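Local coordinates for protein chitin deacetylase (Bombyx mori, PDB 5ZNT) that hydrolyses the N-acetyl groups of chitin, giving chitosan and acetate, as a secreted zinc-dependent deacetylase of carbohydrate esterase family 4, at residues Y76-K81 with A125-I130; T83-V88 with I355-C360; I131-N136 with T359-P364. All coordinates share one frame; numbering follows the deposited sequence.

How the contacts relate
Contact 1 lies within the deacetylase part of a longer protein, whereas contacts 2 and 3 join strand 355-359 and the loop after it to helices 85-93 and 117-134. Contact 1 is nearest the zinc: the Ser79 side chain lies about 6 Å from the ion. Contact 2 is centred about 12 Å from contact 1, the two meeting where Tyr85 OH lies 2.6 Å from His80 ND1, a probable hydrogen bond. Contact 3, centred about 8 Å from contact 2, shares Thr359 and Cys360 with it and uses the same helix as contact 1; contacts 2 and 3 also meet where Ser135 OG lies 2.7 Å from Tyr85 O, probably hydrogen-bonded. Both carry a glycan, on Asn84 and Asn136.

Contact 1. Residues Y76-K81 with A125-I130; sequences YFVSHK and AGMRVI
Ile130 sets its CD1 methyl almost squarely over one face of the His80 imidazole, 3.8 Å from the ring centroid and 6° off the ring normal. This is a CH-pi contact in which the two side chains cross at about a right angle. The second branch of the isoleucine reaches the ring as well, CG2 of Ile130 coming to 3.7 Å from His80 ND1. Both ring nitrogens are engaged beyond the helix, ND1 by the hydroxyl of Tyr85 and NE2 by the carbonyl of Pro368, and Tyr367 stacks on the ring; together these partners would hold the ring against rotation.

Met127 fills the angle between His80 and the strand. The bend of its chain at chi2 (54°) brings SD of Met127 to 3.7 Å from His80 CB. CE of Met127 lies 3.4 Å from Val78 O and 3.6 Å from Val78 CG1. The sulfur is a looser neighbour of the imidazole itself: SD stands 5.3 Å from the His80 centroid, at 60° to the ring normal.

The close fit is confined to this one flank of the helix. Arg128 and Val129 are partly exposed and turned elsewhere, the guanidinium of Arg128 meeting Phe166 and the carbonyl of Gln164. Lys81 also leads off from the helix, to a salt bridge with Glu353. Ser79 directs its CB away from the helix, and its side chain comes within about 4 Å of those of the zinc ligands Asp46 and His105.

Strand 75-78 runs parallel to strands 38-45 and 97-100, pairing with both. With helix 117-134 packed beside them, Met127 reaching Val100, they form part of the distorted beta/alpha barrel of the CE4 deacetylase domain. Tyr85 of helix 85-93 fits against both Met127 and Ile130.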
loop_
_atom_site.group_PDB
_atom_site.type_symbol
_atom_site.label_atom_id
_atom_site.label_comp_id
_atom_site.label_asym_id
_atom_site.label_seq_id
_atom_site.Cartn_x
_atom_site.Cartn_y
_atom_site.Cartn_z
ATOM N N TYR A 76 0.895 0.024 5.493
ATOM C CA TYR A 76 0.408 -1.276 5.944
ATOM C C TYR A 76 -1.023 -1.442 5.460
ATOM O O TYR A 76 -1.895 -0.647 5.829
ATOM C CB TYR A 76 0.457 -1.391 7.467
ATOM C CG TYR A 76 1.872 -1.441 7.991
ATOM C CD1 TYR A 76 2.625 -0.281 8.120
ATOM C CD2 TYR A 76 2.465 -2.652 8.329
ATOM C CE1 TYR A 76 3.937 -0.319 8.578
ATOM C CE2 TYR A 76 3.777 -2.702 8.812
ATOM C CZ TYR A 76 4.492 -1.530 8.946
ATOM O OH TYR A 76 5.774 -1.579 9.407
ATOM N N PHE A 77 -1.248 -2.428 4.595
ATOM C CA PHE A 77 -2.604 -2.775 4.169
ATOM C C PHE A 77 -3.104 -3.852 5.125
ATOM O O PHE A 77 -2.735 -5.022 5.014
ATOM C CB PHE A 77 -2.618 -3.235 2.710
ATOM C CG PHE A 77 -2.359 -2.112 1.738
ATOM C CD1 PHE A 77 -3.382 -1.249 1.368
ATOM C CD2 PHE A 77 -1.086 -1.902 1.233
ATOM C CE1 PHE A 77 -3.132 -0.194 0.492
ATOM C CE2 PHE A 77 -0.841 -0.859 0.355
ATOM C CZ PHE A 77 -1.855 -0.011 -0.007
ATOM N N VAL A 78 -3.950 -3.452 6.065
ATOM C CA VAL A 78 -4.233 -4.255 7.254
ATOM C C VAL A 78 -5.535 -4.993 7.044
ATOM O O VAL A 78 -6.544 -4.381 6.679
ATOM C CB VAL A 78 -4.298 -3.364 8.510
ATOM C CG1 VAL A 78 -4.632 -4.220 9.757
ATOM C CG2 VAL A 78 -2.935 -2.640 8.700
ATOM N N SER A 79 -5.519 -6.308 7.277
ATOM C CA SER A 79 -6.728 -7.115 7.335
ATOM C C SER A 79 -7.080 -7.378 8.801
ATOM O O SER A 79 -6.208 -7.357 9.668
ATOM C CB SER A 79 -6.538 -8.448 6.580
ATOM O OG SER A 79 -5.433 -9.185 7.124
ATOM N N HIS A 80 -8.366 -7.665 9.064
ATOM C CA HIS A 80 -8.884 -7.633 10.438
ATOM C C HIS A 80 -8.446 -8.839 11.261
ATOM O O HIS A 80 -7.988 -8.685 12.396
ATOM C CB HIS A 80 -10.414 -7.537 10.404
ATOM C CG HIS A 80 -11.080 -7.640 11.752
ATOM N ND1 HIS A 80 -10.665 -6.920 12.858
ATOM C CD2 HIS A 80 -12.149 -8.366 12.155
ATOM C CE1 HIS A 80 -11.459 -7.196 13.883
ATOM N NE2 HIS A 80 -12.370 -8.069 13.483
ATOM N N LYS A 81 -8.619 -10.064 10.741
ATOM C CA LYS A 81 -8.569 -11.212 11.639
ATOM C C LYS A 81 -7.176 -11.368 12.224
ATOM O O LYS A 81 -6.173 -11.353 11.500
ATOM C CB LYS A 81 -8.999 -12.505 10.916
ATOM C CG LYS A 81 -9.544 -13.585 11.863
ATOM C CD LYS A 81 -9.904 -14.880 11.058
ATOM C CE LYS A 81 -10.638 -15.882 11.921
ATOM N NZ LYS A 81 -11.126 -17.078 11.122
ATOM N N ALA A 125 -15.020 -0.290 3.831
ATOM C CA ALA A 125 -15.440 0.757 4.761
ATOM C C ALA A 125 -15.621 0.191 6.165
ATOM O O ALA A 125 -15.340 0.880 7.149
ATOM C CB ALA A 125 -16.731 1.425 4.284
ATOM N N GLY A 126 -16.088 -1.055 6.272
ATOM C CA GLY A 126 -16.157 -1.700 7.574
ATOM C C GLY A 126 -14.799 -1.824 8.232
ATOM O O GLY A 126 -14.640 -1.530 9.417
ATOM N N MET A 127 -13.787 -2.255 7.467
ATOM C CA MET A 127 -12.453 -2.375 8.043
ATOM C C MET A 127 -11.929 -1.012 8.474
ATOM O O MET A 127 -11.263 -0.901 9.514
ATOM C CB MET A 127 -11.482 -3.024 7.047
ATOM C CG MET A 127 -10.056 -3.199 7.586
ATOM S SD MET A 127 -10.003 -4.106 9.184
ATOM C CE MET A 127 -8.259 -4.022 9.608
ATOM N N ARG A 128 -12.220 0.040 7.699
ATOM C CA ARG A 128 -11.853 1.389 8.143
ATOM C C ARG A 128 -12.500 1.733 9.486
ATOM O O ARG A 128 -11.867 2.350 10.356
ATOM C CB ARG A 128 -12.235 2.430 7.081
ATOM C CG ARG A 128 -11.892 3.897 7.499
ATOM C CD ARG A 128 -12.183 4.903 6.350
ATOM N NE ARG A 128 -13.583 4.848 5.956
ATOM C CZ ARG A 128 -14.069 5.416 4.858
ATOM N NH1 ARG A 128 -13.261 6.088 4.051
ATOM N NH2 ARG A 128 -15.359 5.314 4.569
ATOM N N VAL A 129 -13.763 1.353 9.675
ATOM C CA VAL A 129 -14.427 1.617 10.958
ATOM C C VAL A 129 -13.716 0.886 12.097
ATOM O O VAL A 129 -13.478 1.454 13.172
ATOM C CB VAL A 129 -15.911 1.209 10.872
ATOM C CG1 VAL A 129 -16.524 1.008 12.278
ATOM C CG2 VAL A 129 -16.713 2.233 10.055
ATOM N N ILE A 130 -13.374 -0.387 11.883
ATOM C CA ILE A 130 -12.679 -1.158 12.913
ATOM C C ILE A 130 -11.380 -0.477 13.310
ATOM O O ILE A 130 -11.087 -0.286 14.504
ATOM C CB ILE A 130 -12.427 -2.598 12.422
ATOM C CG1 ILE A 130 -13.759 -3.293 12.121
ATOM C CG2 ILE A 130 -11.619 -3.396 13.469
ATOM C CD1 ILE A 130 -13.588 -4.721 11.558
#

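Contact 2. Residues T83-V88 with I355-C360; sequences TNYSAV and INLQTC. With NAG (2-acetamido-2-deoxy-beta-D-glucopyranose), chain B.
Tyr85 and Leu357 cross obliquely, with CD2 of the phenol ring 3.8 Å from Leu357 CG and the leucine's two methyls just beyond. The ring is braced from its own segment by Thr83, whose CG2 sits 3.5 Å above the Tyr85 plane, over its centre, and its hydroxyl is held by His80.

Asn84 and Gln358 face each other alongside the sugar. CG of Asn84 stands anti to the backbone N (chi1 173°), and the amide is used at both ends: OD1 accepts from Ala87 N at 3.0 Å, while ND2 carries the N-linked N-acetylglucosamine and also donates to its O7. Asn84 is thus the N-cap of helix 85-93, one residue serving as glycosylation site and helix cap, with the Ala87 donor well above the carbonyl plane. The Gln358 chain bends at chi2 (78°), which turns CD toward the sugar; OE1 of Gln358 packs 3.2 Å from Asn84 CB. Gln358 NE2 approaches the glycan from the strand, 3.5 Å from the acetyl methyl C8.

Strand 355-359 is one arm of a two-stranded antiparallel hairpin with 341-345, and both its backbone hydrogen bonds to the first turn of this helix end on a single carbonyl. Gln358 O receives a weak bond from Tyr85 N (2.8 Å, but bent to 129°) and another from Ser86 N at 3.3 Å. Gln358 N is buried with no partner in the model. Ser86 directs OG to 3.2 Å from Thr359 CA, near the sulfur of Cys360, which is disulfide-bonded to Cys337. A water donates to Thr83 O and to Asn356 O, bridging the backbones.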
loop_
_atom_site.group_PDB
_atom_site.type_symbol
_atom_site.label_atom_id
_atom_site.label_comp_id
_atom_site.label_asym_id
_atom_site.label_seq_id
_atom_site.Cartn_x
_atom_site.Cartn_y
_atom_site.Cartn_z
ATOM N N THR A 83 -5.594 -9.238 14.043
ATOM C CA THR A 83 -4.798 -8.027 14.121
ATOM C C THR A 83 -4.805 -7.476 15.541
ATOM O O THR A 83 -5.795 -7.596 16.266
ATOM C CB THR A 83 -5.318 -7.003 13.121
ATOM O OG1 THR A 83 -4.787 -7.362 11.852
ATOM C CG2 THR A 83 -4.905 -5.549 13.464
ATOM N N ASN A 84 -3.663 -6.941 15.948
ATOM C CA ASN A 84 -3.475 -6.292 17.241
ATOM C C ASN A 84 -3.633 -4.792 17.011
ATOM O O ASN A 84 -2.765 -4.160 16.399
ATOM C CB ASN A 84 -2.102 -6.689 17.763
ATOM C CG ASN A 84 -1.684 -5.965 19.019
ATOM O OD1 ASN A 84 -2.178 -4.885 19.372
ATOM N ND2 ASN A 84 -0.738 -6.577 19.708
ATOM N N TYR A 85 -4.757 -4.223 17.463
ATOM C CA TYR A 85 -5.042 -2.834 17.130
ATOM C C TYR A 85 -4.255 -1.828 17.961
ATOM O O TYR A 85 -4.131 -0.674 17.529
ATOM C CB TYR A 85 -6.550 -2.563 17.221
ATOM C CG TYR A 85 -7.209 -3.208 16.022
ATOM C CD1 TYR A 85 -7.258 -2.542 14.785
ATOM C CD2 TYR A 85 -7.686 -4.517 16.097
ATOM C CE1 TYR A 85 -7.826 -3.147 13.676
ATOM C CE2 TYR A 85 -8.251 -5.137 15.002
ATOM C CZ TYR A 85 -8.289 -4.464 13.791
ATOM O OH TYR A 85 -8.834 -5.107 12.729
ATOM N N SER A 86 -3.705 -2.232 19.115
ATOM C CA SER A 86 -2.722 -1.384 19.797
ATOM C C SER A 86 -1.466 -1.247 18.960
ATOM O O SER A 86 -0.833 -0.185 18.944
ATOM C CB SER A 86 -2.343 -1.976 21.153
ATOM O OG SER A 86 -3.473 -1.964 21.987
ATOM N N ALA A 87 -1.065 -2.336 18.299
ATOM C CA ALA A 87 0.117 -2.299 17.444
ATOM C C ALA A 87 -0.136 -1.457 16.205
ATOM O O ALA A 87 0.749 -0.706 15.771
ATOM C CB ALA A 87 0.537 -3.723 17.061
ATOM N N VAL A 88 -1.326 -1.599 15.600
ATOM C CA VAL A 88 -1.710 -0.736 14.488
ATOM C C VAL A 88 -1.619 0.727 14.919
ATOM O O VAL A 88 -1.081 1.577 14.203
ATOM C CB VAL A 88 -3.135 -1.099 14.002
ATOM C CG1 VAL A 88 -3.666 -0.065 13.058
ATOM C CG2 VAL A 88 -3.171 -2.508 13.312
ATOM N N ILE A 355 -11.438 -15.158 19.208
ATOM C CA ILE A 355 -10.338 -14.390 18.628
ATOM C C ILE A 355 -9.923 -13.313 19.607
ATOM O O ILE A 355 -10.769 -12.571 20.120
ATOM C CB ILE A 355 -10.710 -13.807 17.256
ATOM C CG1 ILE A 355 -10.955 -14.976 16.305
ATOM C CG2 ILE A 355 -9.534 -12.946 16.710
ATOM C CD1 ILE A 355 -12.010 -14.762 15.317
ATOM N N ASN A 356 -8.627 -13.272 19.912
ATOM C CA ASN A 356 -8.070 -12.260 20.790
ATOM C C ASN A 356 -7.854 -10.975 20.006
ATOM O O ASN A 356 -7.210 -10.979 18.951
ATOM C CB ASN A 356 -6.732 -12.716 21.381
ATOM C CG ASN A 356 -6.893 -13.809 22.408
ATOM O OD1 ASN A 356 -8.007 -14.114 22.844
ATOM N ND2 ASN A 356 -5.780 -14.407 22.802
ATOM N N LEU A 357 -8.361 -9.876 20.538
ATOM C CA LEU A 357 -8.190 -8.571 19.929
ATOM C C LEU A 357 -7.562 -7.677 20.978
ATOM O O LEU A 357 -8.140 -7.485 22.055
ATOM C CB LEU A 357 -9.535 -8.013 19.459
ATOM C CG LEU A 357 -9.480 -6.759 18.593
ATOM C CD1 LEU A 357 -10.711 -6.739 17.672
ATOM C CD2 LEU A 357 -9.456 -5.503 19.455
ATOM N N GLN A 358 -6.383 -7.143 20.685
ATOM C CA GLN A 358 -5.724 -6.244 21.621
ATOM C C GLN A 358 -5.992 -4.797 21.206
ATOM O O GLN A 358 -5.954 -4.461 20.016
ATOM C CB GLN A 358 -4.221 -6.534 21.692
ATOM C CG GLN A 358 -3.863 -7.985 22.014
ATOM C CD GLN A 358 -4.020 -8.891 20.791
ATOM O OE1 GLN A 358 -4.037 -8.413 19.650
ATOM N NE2 GLN A 358 -4.166 -10.198 21.025
ATOM N N THR A 359 -6.302 -3.953 22.192
ATOM C CA THR A 359 -6.665 -2.564 21.958
ATOM C C THR A 359 -6.471 -1.784 23.254
ATOM O O THR A 359 -6.612 -2.338 24.351
ATOM C CB THR A 359 -8.118 -2.438 21.475
ATOM O OG1 THR A 359 -8.474 -1.061 21.321
ATOM C CG2 THR A 359 -9.092 -3.077 22.479
ATOM N N CYS A 360 -6.185 -0.489 23.118
ATOM C CA CYS A 360 -6.166 0.379 24.292
ATOM C C CYS A 360 -7.568 0.713 24.766
ATOM O O CYS A 360 -7.734 1.193 25.894
ATOM C CB CYS A 360 -5.408 1.674 23.994
ATOM S SG CYS A 360 -3.654 1.431 23.723
HETATM C C1 NAG B . -0.187 -6.005 20.893
HETATM C C2 NAG B . 0.717 -6.914 21.701
HETATM C C3 NAG B . 1.276 -6.142 22.896
HETATM C C4 NAG B . 1.916 -4.829 22.445
HETATM C C5 NAG B . 0.990 -4.072 21.497
HETATM C C6 NAG B . 1.641 -2.866 20.859
HETATM C C7 NAG B . -0.176 -9.187 21.362
HETATM C C8 NAG B . -0.819 -10.363 22.036
HETATM N N2 NAG B . 0.051 -8.127 22.143
HETATM O O3 NAG B . 2.212 -6.984 23.554
HETATM O O4 NAG B . 2.016 -3.915 23.529
HETATM O O5 NAG B . 0.549 -4.923 20.437
HETATM O O6 NAG B . 2.857 -3.229 20.220
HETATM O O7 NAG B . 0.096 -9.186 20.152
HETATM O O HOH W 1 -7.481 -9.756 16.536
#

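Contact 3. Residues I131-N136 with T359-P364; sequences IEKFSN and TCLRCP. With NAG (2-acetamido-2-deoxy-beta-D-glucopyranose), chain D.
Phe134 overlaps Pro364 obliquely, its ring carbon CZ 3.8 Å from Pro364 CG. Over the centre of one face of the same ring lies Lys133 CG, 3.9 Å above the plane; the extended lysine chain continues to Asp376 and Thr374. Leu361 wedges in beside the two, its CD2 3.4 Å from Lys133 O and 3.7 Å from Lys133 CG.

Helix 117-134 ends here in a Schellman motif: Asn136 takes a positive phi (51°), and its N bonds back to Lys133 O at 3.1 Å. The carbonyl of Phe134 points out of this last turn and is met by Thr359 OG1, which donates at 2.8 Å, in the carbonyl plane and on a lone pair. Thr359 OG1 in turn accepts from Leu361 N at 3.0 Å (157°), closing an ST turn. A valine in place of Thr359 would probably leave Phe134 O without this donor and Leu361 N without its acceptor, letting the turn shift against the helix end. A water supplies a second donor to Phe134 O and accepts from Cys360 N. Asn136 ND2 carries an N-acetylglucosamine, while Asn136 CB approaches CD1 of Leu361.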
loop_
_atom_site.group_PDB
_atom_site.type_symbol
_atom_site.label_atom_id
_atom_site.label_comp_id
_atom_site.label_asym_id
_atom_site.label_seq_id
_atom_site.Cartn_x
_atom_site.Cartn_y
_atom_site.Cartn_z
ATOM N N ILE A 131 -10.572 -0.100 12.316
ATOM C CA ILE A 131 -9.281 0.526 12.604
ATOM C C ILE A 131 -9.470 1.832 13.356
ATOM O O ILE A 131 -8.810 2.076 14.378
ATOM C CB ILE A 131 -8.494 0.775 11.311
ATOM C CG1 ILE A 131 -8.096 -0.562 10.657
ATOM C CG2 ILE A 131 -7.253 1.620 11.612
ATOM C CD1 ILE A 131 -7.550 -0.369 9.229
ATOM N N GLU A 132 -10.332 2.712 12.827
ATOM C CA GLU A 132 -10.520 4.031 13.429
ATOM C C GLU A 132 -10.975 3.902 14.873
ATOM O O GLU A 132 -10.492 4.636 15.756
ATOM C CB GLU A 132 -11.519 4.852 12.608
ATOM C CG GLU A 132 -10.948 5.296 11.235
ATOM C CD GLU A 132 -11.946 6.105 10.382
ATOM O OE1 GLU A 132 -13.131 6.179 10.732
ATOM O OE2 GLU A 132 -11.548 6.667 9.344
ATOM N N LYS A 133 -11.863 2.936 15.149
ATOM C CA LYS A 133 -12.291 2.724 16.527
ATOM C C LYS A 133 -11.191 2.096 17.378
ATOM O O LYS A 133 -10.755 2.689 18.373
ATOM C CB LYS A 133 -13.547 1.855 16.595
ATOM C CG LYS A 133 -13.956 1.562 18.052
ATOM C CD LYS A 133 -15.352 0.931 18.139
ATOM C CE LYS A 133 -15.649 0.520 19.615
ATOM N NZ LYS A 133 -17.030 -0.072 19.711
ATOM N N PHE A 134 -10.752 0.880 17.039
ATOM C CA PHE A 134 -9.904 0.148 17.978
ATOM C C PHE A 134 -8.454 0.586 17.975
ATOM O O PHE A 134 -7.737 0.251 18.925
ATOM C CB PHE A 134 -10.038 -1.351 17.739
ATOM C CG PHE A 134 -11.405 -1.824 18.079
ATOM C CD1 PHE A 134 -11.786 -1.945 19.421
ATOM C CD2 PHE A 134 -12.353 -2.011 17.077
ATOM C CE1 PHE A 134 -13.075 -2.332 19.768
ATOM C CE2 PHE A 134 -13.659 -2.393 17.408
ATOM C CZ PHE A 134 -14.016 -2.560 18.759
ATOM N N SER A 135 -8.012 1.343 16.972
ATOM C CA SER A 135 -6.706 1.998 17.025
ATOM C C SER A 135 -6.832 3.485 17.345
ATOM O O SER A 135 -5.819 4.194 17.341
ATOM C CB SER A 135 -5.961 1.818 15.693
ATOM O OG SER A 135 -5.625 0.445 15.513
ATOM N N ASN A 136 -8.052 3.977 17.565
ATOM C CA ASN A 136 -8.300 5.370 17.946
ATOM C C ASN A 136 -7.597 6.340 16.991
ATOM O O ASN A 136 -6.800 7.195 17.375
ATOM C CB ASN A 136 -7.881 5.616 19.396
ATOM C CG ASN A 136 -8.373 6.965 19.915
ATOM O OD1 ASN A 136 -9.304 7.551 19.363
ATOM N ND2 ASN A 136 -7.749 7.458 20.970
ATOM N N THR A 359 -6.302 -3.953 22.192
ATOM C CA THR A 359 -6.665 -2.564 21.958
ATOM C C THR A 359 -6.471 -1.784 23.254
ATOM O O THR A 359 -6.612 -2.338 24.351
ATOM C CB THR A 359 -8.118 -2.438 21.475
ATOM O OG1 THR A 359 -8.474 -1.061 21.321
ATOM C CG2 THR A 359 -9.092 -3.077 22.479
ATOM N N CYS A 360 -6.185 -0.489 23.118
ATOM C CA CYS A 360 -6.166 0.379 24.292
ATOM C C CYS A 360 -7.568 0.713 24.766
ATOM O O CYS A 360 -7.734 1.193 25.894
ATOM C CB CYS A 360 -5.408 1.674 23.994
ATOM S SG CYS A 360 -3.654 1.431 23.723
ATOM N N LEU A 361 -8.571 0.492 23.924
ATOM C CA LEU A 361 -9.953 0.703 24.319
ATOM C C LEU A 361 -10.424 -0.431 25.226
ATOM O O LEU A 361 -9.846 -1.521 25.243
ATOM C CB LEU A 361 -10.862 0.769 23.091
ATOM C CG LEU A 361 -11.098 2.082 22.365
ATOM C CD1 LEU A 361 -9.811 2.566 21.704
ATOM C CD2 LEU A 361 -12.213 1.844 21.337
ATOM N N ARG A 362 -11.497 -0.164 25.984
ATOM C CA ARG A 362 -12.191 -1.250 26.669
ATOM C C ARG A 362 -12.723 -2.246 25.645
ATOM O O ARG A 362 -13.028 -1.894 24.503
ATOM C CB ARG A 362 -13.359 -0.721 27.512
ATOM C CG ARG A 362 -14.305 0.102 26.672
ATOM C CD ARG A 362 -15.808 -0.008 27.008
ATOM N NE ARG A 362 -16.535 0.940 26.152
ATOM C CZ ARG A 362 -17.607 0.650 25.418
ATOM N NH1 ARG A 362 -18.145 -0.566 25.443
ATOM N NH2 ARG A 362 -18.153 1.594 24.665
ATOM N N CYS A 363 -12.847 -3.503 26.064
ATOM C CA CYS A 363 -13.264 -4.541 25.140
ATOM C C CYS A 363 -14.703 -4.292 24.689
ATOM O O CYS A 363 -15.539 -3.892 25.496
ATOM C CB CYS A 363 -13.152 -5.910 25.805
ATOM S SG CYS A 363 -11.440 -6.278 26.224
ATOM N N PRO A 364 -15.016 -4.523 23.419
ATOM C CA PRO A 364 -16.408 -4.446 22.964
ATOM C C PRO A 364 -17.147 -5.709 23.391
ATOM O O PRO A 364 -16.533 -6.680 23.830
ATOM C CB PRO A 364 -16.257 -4.363 21.440
ATOM C CG PRO A 364 -15.036 -5.292 21.183
ATOM C CD PRO A 364 -14.102 -5.026 22.370
HETATM C C1 NAG D . -8.133 8.728 21.546
HETATM C C2 NAG D . -8.773 8.478 22.932
HETATM C C3 NAG D . -8.868 9.774 23.752
HETATM C C4 NAG D . -7.543 10.519 23.766
HETATM C C5 NAG D . -7.113 10.762 22.329
HETATM C C6 NAG D . -5.792 11.484 22.215
HETATM C C7 NAG D . -10.466 6.734 23.325
HETATM C C8 NAG D . -11.875 6.289 23.043
HETATM N N2 NAG D . -10.096 7.892 22.770
HETATM O O3 NAG D . -9.257 9.462 25.085
HETATM O O4 NAG D . -7.678 11.759 24.453
HETATM O O5 NAG D . -6.947 9.492 21.688
HETATM O O6 NAG D . -4.825 10.932 23.099
HETATM O O7 NAG D . -9.699 6.070 24.020
HETATM O O HOH W 2 -5.357 0.551 20.550
#